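PDB 6GZU: conserved membrane protein from Chlamydia abortus, which probably acts as a secreted cysteine protease of the CE clan, a virulence effector combining deubiquitinating and acetyltransferase activities that induces Golgi fragmentation. Local coordinates for residues I51-H60 / C95-L105; V138-E146 / Y177-F187. All blocks are in the same frame, centred on the assembly; numbering follows the deposited sequence.

Contact 1: I51-H60 / C95-L105. With ZN (zinc ion), chain C.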
loop_
_atom_site.group_PDB
_atom_site.type_symbol
_atom_site.label_atom_id
_atom_site.label_comp_id
_atom_site.label_asym_id
_atom_site.label_seq_id
_atom_site.Cartn_x
_atom_site.Cartn_y
_atom_site.Cartn_z
ATOM N N ILE A 51 1.633 6.032 7.866
ATOM C CA ILE A 51 2.031 4.749 7.254
ATOM C C ILE A 51 2.941 3.912 8.184
ATOM O O ILE A 51 2.752 2.716 8.261
ATOM C CB ILE A 51 2.670 4.975 5.834
ATOM C CG1 ILE A 51 3.083 3.671 5.172
ATOM C CG2 ILE A 51 3.880 5.906 5.912
ATOM C CD1 ILE A 51 1.948 2.677 4.896
ATOM N N GLU A 52 3.874 4.521 8.918
ATOM C CA GLU A 52 4.761 3.701 9.735
ATOM C C GLU A 52 3.944 2.980 10.826
ATOM O O GLU A 52 4.138 1.770 11.079
ATOM C CB GLU A 52 5.881 4.528 10.355
ATOM C CG GLU A 52 6.719 3.715 11.345
ATOM C CD GLU A 52 7.813 4.538 11.938
ATOM O OE1 GLU A 52 7.651 5.773 12.148
ATOM O OE2 GLU A 52 8.876 3.965 12.218
ATOM N N ARG A 53 3.068 3.728 11.506
ATOM C CA ARG A 53 2.228 3.125 12.570
ATOM C C ARG A 53 1.361 2.006 11.985
ATOM O O ARG A 53 1.203 0.936 12.610
ATOM C CB ARG A 53 1.383 4.205 13.273
ATOM C CG ARG A 53 0.439 3.734 14.365
ATOM C CD ARG A 53 1.159 3.228 15.574
ATOM N NE ARG A 53 2.001 4.259 16.189
ATOM C CZ ARG A 53 1.603 5.123 17.129
ATOM N NH1 ARG A 53 0.342 5.114 17.584
ATOM N NH2 ARG A 53 2.479 6.008 17.615
ATOM N N ALA A 54 0.821 2.191 10.780
ATOM C CA ALA A 54 -0.003 1.160 10.162
ATOM C C ALA A 54 0.779 -0.121 9.887
ATOM O O ALA A 54 0.327 -1.258 10.194
ATOM C CB ALA A 54 -0.670 1.683 8.871
ATOM N N VAL A 55 1.971 0.031 9.330
ATOM C CA VAL A 55 2.831 -1.114 9.073
ATOM C C VAL A 55 3.199 -1.831 10.362
ATOM O O VAL A 55 3.113 -3.076 10.438
ATOM C CB VAL A 55 4.120 -0.630 8.346
ATOM C CG1 VAL A 55 5.155 -1.753 8.299
ATOM C CG2 VAL A 55 3.799 -0.124 6.929
ATOM N N LEU A 56 3.651 -1.085 11.369
ATOM C CA LEU A 56 4.016 -1.719 12.634
ATOM C C LEU A 56 2.849 -2.444 13.271
ATOM O O LEU A 56 3.003 -3.583 13.736
ATOM C CB LEU A 56 4.588 -0.706 13.620
ATOM C CG LEU A 56 5.874 -0.038 13.160
ATOM C CD1 LEU A 56 6.289 1.143 14.081
ATOM C CD2 LEU A 56 6.984 -1.089 13.153
ATOM N N LYS A 57 1.658 -1.853 13.245
ATOM C CA LYS A 57 0.492 -2.555 13.824
ATOM C C LYS A 57 0.171 -3.806 13.009
ATOM O O LYS A 57 -0.146 -4.861 13.574
ATOM C CB LYS A 57 -0.748 -1.650 13.896
ATOM C CG LYS A 57 -0.676 -0.584 15.016
ATOM C CD LYS A 57 -1.849 0.403 14.930
ATOM C CE LYS A 57 -3.187 -0.320 15.158
ATOM N NZ LYS A 57 -3.218 -1.059 16.471
ATOM N N ASP A 58 0.271 -3.736 11.679
ATOM C CA ASP A 58 -0.097 -4.923 10.880
ATOM C C ASP A 58 0.887 -6.079 11.052
ATOM O O ASP A 58 0.513 -7.237 10.910
ATOM C CB ASP A 58 -0.253 -4.551 9.394
ATOM C CG ASP A 58 -1.485 -3.760 9.136
ATOM O OD1 ASP A 58 -2.462 -3.961 9.880
ATOM O OD2 ASP A 58 -1.523 -2.977 8.189
ATOM N N LEU A 59 2.132 -5.769 11.437
ATOM C CA LEU A 59 3.125 -6.808 11.746
ATOM C C LEU A 59 3.153 -7.151 13.226
ATOM O O LEU A 59 4.065 -7.865 13.690
ATOM C CB LEU A 59 4.525 -6.330 11.320
ATOM C CG LEU A 59 4.584 -6.165 9.790
ATOM C CD1 LEU A 59 5.898 -5.419 9.404
ATOM C CD2 LEU A 59 4.527 -7.530 9.200
ATOM N N HIS A 60 2.158 -6.677 13.976
ATOM C CA HIS A 60 2.071 -6.914 15.439
ATOM C C HIS A 60 3.281 -6.456 16.227
ATOM O O HIS A 60 3.662 -7.093 17.229
ATOM C CB HIS A 60 1.724 -8.384 15.710
ATOM C CG HIS A 60 0.584 -8.865 14.860
ATOM N ND1 HIS A 60 0.765 -9.584 13.694
ATOM C CD2 HIS A 60 -0.747 -8.654 14.956
ATOM C CE1 HIS A 60 -0.412 -9.864 13.151
ATOM N NE2 HIS A 60 -1.349 -9.315 13.900
ATOM N N CYS A 95 -3.690 -13.768 10.110
ATOM C CA CYS A 95 -3.182 -12.421 9.805
ATOM C C CYS A 95 -1.687 -12.355 9.911
ATOM O O CYS A 95 -1.071 -11.360 9.488
ATOM C CB CYS A 95 -3.821 -11.394 10.733
ATOM S SG CYS A 95 -3.477 -11.659 12.438
ATOM N N GLN A 96 -1.085 -13.400 10.471
ATOM C CA GLN A 96 0.378 -13.479 10.568
ATOM C C GLN A 96 1.049 -13.988 9.292
ATOM O O GLN A 96 2.189 -13.628 9.009
ATOM C CB GLN A 96 0.788 -14.368 11.749
ATOM C CG GLN A 96 0.412 -13.808 13.106
ATOM C CD GLN A 96 -0.014 -14.892 14.099
ATOM O OE1 GLN A 96 -1.000 -14.734 14.829
ATOM N NE2 GLN A 96 0.728 -16.003 14.129
ATOM N N ASN A 97 0.327 -14.795 8.513
ATOM C CA ASN A 97 0.912 -15.607 7.448
ATOM C C ASN A 97 1.227 -14.903 6.097
ATOM O O ASN A 97 1.255 -15.510 5.017
ATOM C CB ASN A 97 -0.030 -16.788 7.191
ATOM C CG ASN A 97 0.664 -17.930 6.504
ATOM O OD1 ASN A 97 1.897 -18.022 6.545
ATOM N ND2 ASN A 97 -0.114 -18.820 5.869
ATOM N N PHE A 98 1.473 -13.620 6.139
ATOM C CA PHE A 98 1.676 -12.891 4.891
ATOM C C PHE A 98 3.138 -12.504 4.684
ATOM O O PHE A 98 3.904 -12.407 5.674
ATOM C CB PHE A 98 0.803 -11.644 4.898
ATOM C CG PHE A 98 -0.653 -11.949 4.915
ATOM C CD1 PHE A 98 -1.283 -12.311 3.734
ATOM C CD2 PHE A 98 -1.397 -11.870 6.081
ATOM C CE1 PHE A 98 -2.628 -12.598 3.705
ATOM C CE2 PHE A 98 -2.765 -12.182 6.058
ATOM C CZ PHE A 98 -3.371 -12.509 4.844
ATOM N N ARG A 99 3.517 -12.181 3.433
ATOM C CA ARG A 99 4.903 -11.804 3.134
ATOM C C ARG A 99 5.070 -10.454 2.472
ATOM O O ARG A 99 6.128 -9.816 2.573
ATOM C CB ARG A 99 5.528 -12.838 2.202
ATOM C CG ARG A 99 5.514 -14.233 2.776
ATOM C CD ARG A 99 6.146 -14.268 4.188
ATOM N NE ARG A 99 7.603 -14.075 4.160
ATOM C CZ ARG A 99 8.354 -13.947 5.254
ATOM N NH1 ARG A 99 7.752 -13.937 6.440
ATOM N NH2 ARG A 99 9.692 -13.837 5.173
ATOM N N ILE A 100 4.032 -9.992 1.788
ATOM C CA ILE A 100 4.078 -8.744 1.052
ATOM C C ILE A 100 2.901 -7.907 1.529
ATOM O O ILE A 100 1.732 -8.382 1.514
ATOM C CB ILE A 100 4.003 -8.972 -0.474
ATOM C CG1 ILE A 100 5.166 -9.859 -0.926
ATOM C CG2 ILE A 100 3.969 -7.598 -1.199
ATOM C CD1 ILE A 100 5.164 -10.227 -2.356
ATOM N N TYR A 101 3.189 -6.673 1.962
ATOM C CA TYR A 101 2.181 -5.788 2.547
ATOM C C TYR A 101 2.122 -4.540 1.696
ATOM O O TYR A 101 3.107 -3.818 1.598
ATOM C CB TYR A 101 2.585 -5.426 3.988
ATOM C CG TYR A 101 2.522 -6.600 4.950
ATOM C CD1 TYR A 101 3.396 -7.678 4.828
ATOM C CD2 TYR A 101 1.616 -6.598 6.033
ATOM C CE1 TYR A 101 3.305 -8.768 5.725
ATOM C CE2 TYR A 101 1.543 -7.654 6.946
ATOM C CZ TYR A 101 2.384 -8.737 6.769
ATOM O OH TYR A 101 2.310 -9.817 7.635
ATOM N N ALA A 102 0.977 -4.259 1.077
ATOM C CA ALA A 102 0.905 -3.148 0.141
ATOM C C ALA A 102 -0.116 -2.094 0.561
ATOM O O ALA A 102 -1.313 -2.425 0.668
ATOM C CB ALA A 102 0.626 -3.642 -1.272
ATOM N N TYR A 103 0.321 -0.844 0.748
ATOM C CA TYR A 103 -0.499 0.198 1.340
ATOM C C TYR A 103 -0.725 1.347 0.398
ATOM O O TYR A 103 0.206 2.087 0.045
ATOM C CB TYR A 103 0.259 0.812 2.543
ATOM C CG TYR A 103 0.460 -0.154 3.681
ATOM C CD1 TYR A 103 1.519 -1.081 3.667
ATOM C CD2 TYR A 103 -0.459 -0.197 4.727
ATOM C CE1 TYR A 103 1.656 -2.001 4.718
ATOM C CE2 TYR A 103 -0.352 -1.120 5.769
ATOM C CZ TYR A 103 0.683 -2.031 5.747
ATOM O OH TYR A 103 0.774 -2.925 6.796
ATOM N N PRO A 104 -1.983 1.570 0.036
ATOM C CA PRO A 104 -2.319 2.820 -0.689
ATOM C C PRO A 104 -2.064 3.992 0.246
ATOM O O PRO A 104 -2.466 3.971 1.431
ATOM C CB PRO A 104 -3.831 2.663 -0.970
ATOM C CG PRO A 104 -4.037 1.129 -0.953
ATOM C CD PRO A 104 -3.122 0.634 0.131
ATOM N N LEU A 105 -1.397 5.026 -0.260
ATOM C CA LEU A 105 -0.989 6.157 0.550
ATOM C C LEU A 105 -1.499 7.424 -0.138
ATOM O O LEU A 105 -1.139 7.672 -1.295
ATOM C CB LEU A 105 0.544 6.151 0.760
ATOM C CG LEU A 105 1.119 7.076 1.841
ATOM C CD1 LEU A 105 2.492 6.703 2.312
ATOM C CD2 LEU A 105 1.271 8.461 1.174
HETATM ZN ZN ZN C . -3.221 -9.663 13.374
HETATM O O HOH W 1 0.861 -9.638 9.780
#
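Y103 points from strand 100-105 toward helix 51-58; V55 and I51 approach its ring from one side, and D58 meets its edge. V55 CG2 sits over one face, 4.0 Å from the centroid of the Y103 ring in a CH-pi contact. I51 reaches the root of the same ring: with CG1 anti to the backbone N (chi1 -180°), CD1 of I51 comes within 3.4 Å of CG of Y103. The phenol ends in a hydrogen bond, OH of Y103 giving its proton to OD2 of D58 at 2.7 Å. OD2 uses its anti lone pair and meets the ring at its edge, the carboxylate nearly coplanar with it (15°). The other oxygen, OD1, bonds to H80, a zinc ligand, making D58 a second-shell residue that should fix the rotation of that imidazole. This is helix-on-sheet packing, consistent with the Ulp1-like fold of the CE clan, with the helix running roughly antiparallel to the strand at 150°. Two residues along, the Y101 ring takes L59 CD2 over one face, 3.9 Å from its centroid, while F38 stacks on Y101 from strand 37-38. OH of Y101 donates to a water that in turn gives its protons to the backbone oxygens of D58 and C95, bridging helix end and loop. The helix stops in a Schellman motif whose C-prime residue, H60, has positive phi. That turn brings H60 to the metal: NE2 of H60 binds zinc at 2.0 Å, and SG of C95 does so at 2.2 Å, the sulfur lying at the edge of the imidazole. C78 and H80 complete the four-ligand site. At the far end of the helix, CB of I51 packs 3.9 Å from CD1 of L105.

Contact 2: V138-E146 / Y177-F187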
loop_
_atom_site.group_PDB
_atom_site.type_symbol
_atom_site.label_atom_id
_atom_site.label_comp_id
_atom_site.label_asym_id
_atom_site.label_seq_id
_atom_site.Cartn_x
_atom_site.Cartn_y
_atom_site.Cartn_z
ATOM N N VAL A 138 3.067 2.059 -0.892
ATOM C CA VAL A 138 4.260 1.613 -0.135
ATOM C C VAL A 138 4.098 0.107 -0.011
ATOM O O VAL A 138 3.079 -0.406 0.493
ATOM C CB VAL A 138 4.308 2.263 1.262
ATOM C CG1 VAL A 138 5.406 1.614 2.144
ATOM C CG2 VAL A 138 4.556 3.767 1.143
ATOM N N ILE A 139 5.097 -0.639 -0.470
ATOM C CA ILE A 139 5.085 -2.082 -0.334
ATOM C C ILE A 139 6.189 -2.494 0.653
ATOM O O ILE A 139 7.361 -2.101 0.500
ATOM C CB ILE A 139 5.396 -2.776 -1.687
ATOM C CG1 ILE A 139 4.408 -2.348 -2.777
ATOM C CG2 ILE A 139 5.411 -4.343 -1.476
ATOM C CD1 ILE A 139 4.822 -2.789 -4.177
ATOM N N VAL A 140 5.852 -3.321 1.638
ATOM C CA VAL A 140 6.843 -3.951 2.515
ATOM C C VAL A 140 6.925 -5.397 2.075
ATOM O O VAL A 140 5.915 -6.122 2.074
ATOM C CB VAL A 140 6.441 -3.829 3.999
ATOM C CG1 VAL A 140 7.366 -4.683 4.882
ATOM C CG2 VAL A 140 6.470 -2.356 4.411
ATOM N N ASN A 141 8.125 -5.825 1.682
ATOM C CA ASN A 141 8.352 -7.203 1.247
ATOM C C ASN A 141 9.300 -7.839 2.245
ATOM O O ASN A 141 10.500 -7.495 2.300
ATOM C CB ASN A 141 8.901 -7.254 -0.191
ATOM C CG ASN A 141 9.014 -8.650 -0.743
ATOM O OD1 ASN A 141 9.387 -9.589 -0.031
ATOM N ND2 ASN A 141 8.724 -8.811 -2.029
ATOM N N LEU A 142 8.771 -8.723 3.088
ATOM C CA LEU A 142 9.598 -9.295 4.145
ATOM C C LEU A 142 10.650 -10.269 3.594
ATOM O O LEU A 142 11.744 -10.427 4.180
ATOM C CB LEU A 142 8.713 -10.031 5.184
ATOM C CG LEU A 142 7.637 -9.203 5.932
ATOM C CD1 LEU A 142 6.838 -10.112 6.850
ATOM C CD2 LEU A 142 8.294 -8.069 6.740
ATOM N N ASP A 143 10.327 -10.942 2.489
ATOM C CA ASP A 143 11.242 -11.933 1.919
ATOM C C ASP A 143 12.455 -11.250 1.306
ATOM O O ASP A 143 13.587 -11.729 1.445
ATOM C CB ASP A 143 10.532 -12.789 0.850
ATOM C CG ASP A 143 9.617 -13.847 1.447
ATOM O OD1 ASP A 143 9.993 -14.517 2.453
ATOM O OD2 ASP A 143 8.519 -14.026 0.895
ATOM N N ARG A 144 12.221 -10.097 0.681
ATOM C CA ARG A 144 13.288 -9.373 -0.014
ATOM C C ARG A 144 13.920 -8.289 0.856
ATOM O O ARG A 144 14.927 -7.672 0.452
ATOM C CB ARG A 144 12.781 -8.776 -1.346
ATOM C CG ARG A 144 12.580 -9.855 -2.407
ATOM C CD ARG A 144 11.845 -9.340 -3.600
ATOM N NE ARG A 144 12.598 -8.327 -4.323
ATOM C CZ ARG A 144 13.406 -8.565 -5.362
ATOM N NH1 ARG A 144 13.636 -9.799 -5.781
ATOM N NH2 ARG A 144 13.985 -7.550 -5.988
ATOM N N ARG A 145 13.376 -8.095 2.059
ATOM C CA ARG A 145 13.859 -7.062 3.017
ATOM C C ARG A 145 13.929 -5.713 2.303
ATOM O O ARG A 145 14.994 -5.025 2.265
ATOM C CB ARG A 145 15.198 -7.422 3.652
ATOM C CG ARG A 145 15.111 -8.727 4.401
ATOM C CD ARG A 145 16.456 -8.984 5.144
ATOM N NE ARG A 145 16.571 -8.285 6.406
ATOM C CZ ARG A 145 17.335 -7.228 6.623
ATOM N NH1 ARG A 145 17.954 -6.599 5.617
ATOM N NH2 ARG A 145 17.419 -6.738 7.868
ATOM N N GLU A 146 12.790 -5.315 1.737
ATOM C CA GLU A 146 12.745 -4.054 1.018
ATOM C C GLU A 146 11.466 -3.318 1.319
ATOM O O GLU A 146 10.403 -3.929 1.572
ATOM C CB GLU A 146 12.906 -4.278 -0.501
ATOM C CG GLU A 146 11.772 -5.034 -1.167
ATOM C CD GLU A 146 12.039 -5.437 -2.638
ATOM O OE1 GLU A 146 13.215 -5.521 -3.036
ATOM O OE2 GLU A 146 11.073 -5.631 -3.442
ATOM N N TYR A 177 13.537 -8.502 11.303
ATOM C CA TYR A 177 13.764 -9.499 10.252
ATOM C C TYR A 177 15.222 -9.413 9.863
ATOM O O TYR A 177 15.586 -8.539 9.065
ATOM C CB TYR A 177 12.877 -9.216 9.049
ATOM C CG TYR A 177 11.415 -9.304 9.430
ATOM C CD1 TYR A 177 10.734 -10.498 9.377
ATOM C CD2 TYR A 177 10.732 -8.165 9.904
ATOM C CE1 TYR A 177 9.420 -10.554 9.743
ATOM C CE2 TYR A 177 9.430 -8.209 10.279
ATOM C CZ TYR A 177 8.768 -9.421 10.214
ATOM O OH TYR A 177 7.451 -9.599 10.567
ATOM N N PRO A 178 16.062 -10.289 10.411
ATOM C CA PRO A 178 17.517 -10.099 10.163
ATOM C C PRO A 178 17.953 -10.384 8.730
ATOM O O PRO A 178 17.233 -11.067 7.983
ATOM C CB PRO A 178 18.173 -11.135 11.116
ATOM C CG PRO A 178 17.127 -11.403 12.112
ATOM C CD PRO A 178 15.832 -11.414 11.333
ATOM N N ASP A 179 19.121 -9.870 8.341
ATOM C CA ASP A 179 19.689 -10.201 7.052
ATOM C C ASP A 179 20.478 -11.512 7.094
ATOM O O ASP A 179 20.658 -12.152 8.170
ATOM C CB ASP A 179 20.512 -9.027 6.479
ATOM C CG ASP A 179 21.767 -8.734 7.258
ATOM O OD1 ASP A 179 22.476 -9.662 7.710
ATOM O OD2 ASP A 179 22.148 -7.527 7.336
ATOM N N ALA A 180 20.929 -11.930 5.911
ATOM C CA ALA A 180 21.588 -13.223 5.762
ATOM C C ALA A 180 22.929 -13.287 6.449
ATOM O O ALA A 180 23.453 -14.392 6.673
ATOM C CB ALA A 180 21.740 -13.589 4.287
ATOM N N ASN A 181 23.497 -12.127 6.774
ATOM C CA ASN A 181 24.762 -12.051 7.511
ATOM C C ASN A 181 24.578 -12.110 9.010
ATOM O O ASN A 181 25.560 -12.137 9.772
ATOM C CB ASN A 181 25.438 -10.752 7.135
ATOM C CG ASN A 181 25.885 -10.745 5.697
ATOM O OD1 ASN A 181 26.234 -11.791 5.144
ATOM N ND2 ASN A 181 25.889 -9.583 5.079
ATOM N N GLY A 182 23.328 -12.233 9.445
ATOM C CA GLY A 182 23.059 -12.221 10.872
ATOM C C GLY A 182 23.068 -10.803 11.432
ATOM O O GLY A 182 23.169 -10.614 12.630
ATOM N N ALA A 183 22.946 -9.784 10.579
ATOM C CA ALA A 183 22.926 -8.406 11.044
ATOM C C ALA A 183 21.510 -7.839 11.000
ATOM O O ALA A 183 20.634 -8.355 10.298
ATOM C CB ALA A 183 23.867 -7.529 10.187
ATOM N N LEU A 184 21.273 -6.788 11.762
ATOM C CA LEU A 184 19.993 -6.105 11.783
ATOM C C LEU A 184 19.984 -4.860 10.915
ATOM O O LEU A 184 19.581 -3.766 11.356
ATOM C CB LEU A 184 19.639 -5.772 13.236
ATOM C CG LEU A 184 19.665 -7.039 14.085
ATOM C CD1 LEU A 184 19.288 -6.689 15.521
ATOM C CD2 LEU A 184 18.673 -8.061 13.499
ATOM N N SER A 185 20.439 -5.025 9.681
ATOM C CA SER A 185 20.577 -3.903 8.741
ATOM C C SER A 185 19.214 -3.393 8.289
ATOM O O SER A 185 18.267 -4.162 8.166
ATOM C CB SER A 185 21.377 -4.387 7.529
ATOM O OG SER A 185 20.724 -5.464 6.855
ATOM N N PRO A 186 19.102 -2.094 7.973
ATOM C CA PRO A 186 17.813 -1.615 7.477
ATOM C C PRO A 186 17.388 -2.329 6.201
ATOM O O PRO A 186 18.248 -2.697 5.387
ATOM C CB PRO A 186 18.097 -0.148 7.167
ATOM C CG PRO A 186 19.164 0.242 8.134
ATOM C CD PRO A 186 20.033 -0.982 8.235
ATOM N N PHE A 187 16.090 -2.516 6.014
ATOM C CA PHE A 187 15.604 -2.949 4.707
ATOM C C PHE A 187 16.066 -1.910 3.672
ATOM O O PHE A 187 16.226 -0.699 3.974
ATOM C CB PHE A 187 14.066 -2.974 4.683
ATOM C CG PHE A 187 13.453 -4.184 5.319
ATOM C CD1 PHE A 187 14.151 -4.998 6.196
ATOM C CD2 PHE A 187 12.153 -4.529 5.001
ATOM C CE1 PHE A 187 13.522 -6.098 6.764
ATOM C CE2 PHE A 187 11.543 -5.613 5.556
ATOM C CZ PHE A 187 12.240 -6.427 6.428
#
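The F187 ring turns one face to the backbone of R145, whose CA stands 3.5 Å from the ring centroid and only 5° off its normal. This CH-pi contact fastens the loop before strand 188-191 to the turn of the hairpin of strands 134-141 and 146-150, where R145 and E146 both face N141 in a G1 beta bulge. R145 takes the bulge's positive phi. The edge of the F187 ring meets V140 CG1 and L142 CD2, while A170 and L173 of helix 159-174 also touch this phenylalanine. L142 turns the same methyl onto a second aromatic: CD2 of L142 lies 3.8 Å from the centroid of the Y177 ring, nearly above it. Its other methyl, CD1, reaches toward the Y177 hydroxyl. Beyond the apolar residues, the R145 side chain runs along F187 and bends at chi3 (82°), which swings the guanidinium into a cradle of loop carbonyls. One face of that group looks onto F187, the planes 62° apart, and the opposite face onto the backbone N of D179. Side-on, NE and NH2 of R145 both donate to O of Y177, each at 2.8 Å; that oxygen lies in the guanidinium plane, so a single acceptor is gripped twice. NH2 also donates to O of S185 at 2.7 Å, in the carbonyl plane, which joins the two ends of the loop through one nitrogen. D179 organises the turn between them: its OD1 accepts from the backbone N of A183, and the carboxylate, without touching the guanidinium, probably adds to the pull on its charge. At the outer edge NH1 of R145 makes a weak bond to OG of S185, and that hydroxyl in turn donates to OD2 of D179 at 2.6 Å.

How the contacts relate
After helix 20-33 and strand 37-38 the chain reaches helix 51-58; contact 1 closes the loop that follows it, bringing 95-105 back alongside and enclosing the zinc-binding region. Only then does the chain reach 138-146, and contact 2 closes a second loop, running through strand 146-150 and helix 159-174 before returning at 177-187. The two loops lie in series, neither nested nor crossed. They meet through the sheet: strands 100-107 and 134-141 are antiparallel neighbours, with N of Y101 and N of Y103 probably bonded to O of V140 and O of V138. Contact 1 ties helix and zinc site to this sheet, contact 2 its hairpin end to the loop entering strand 188-191.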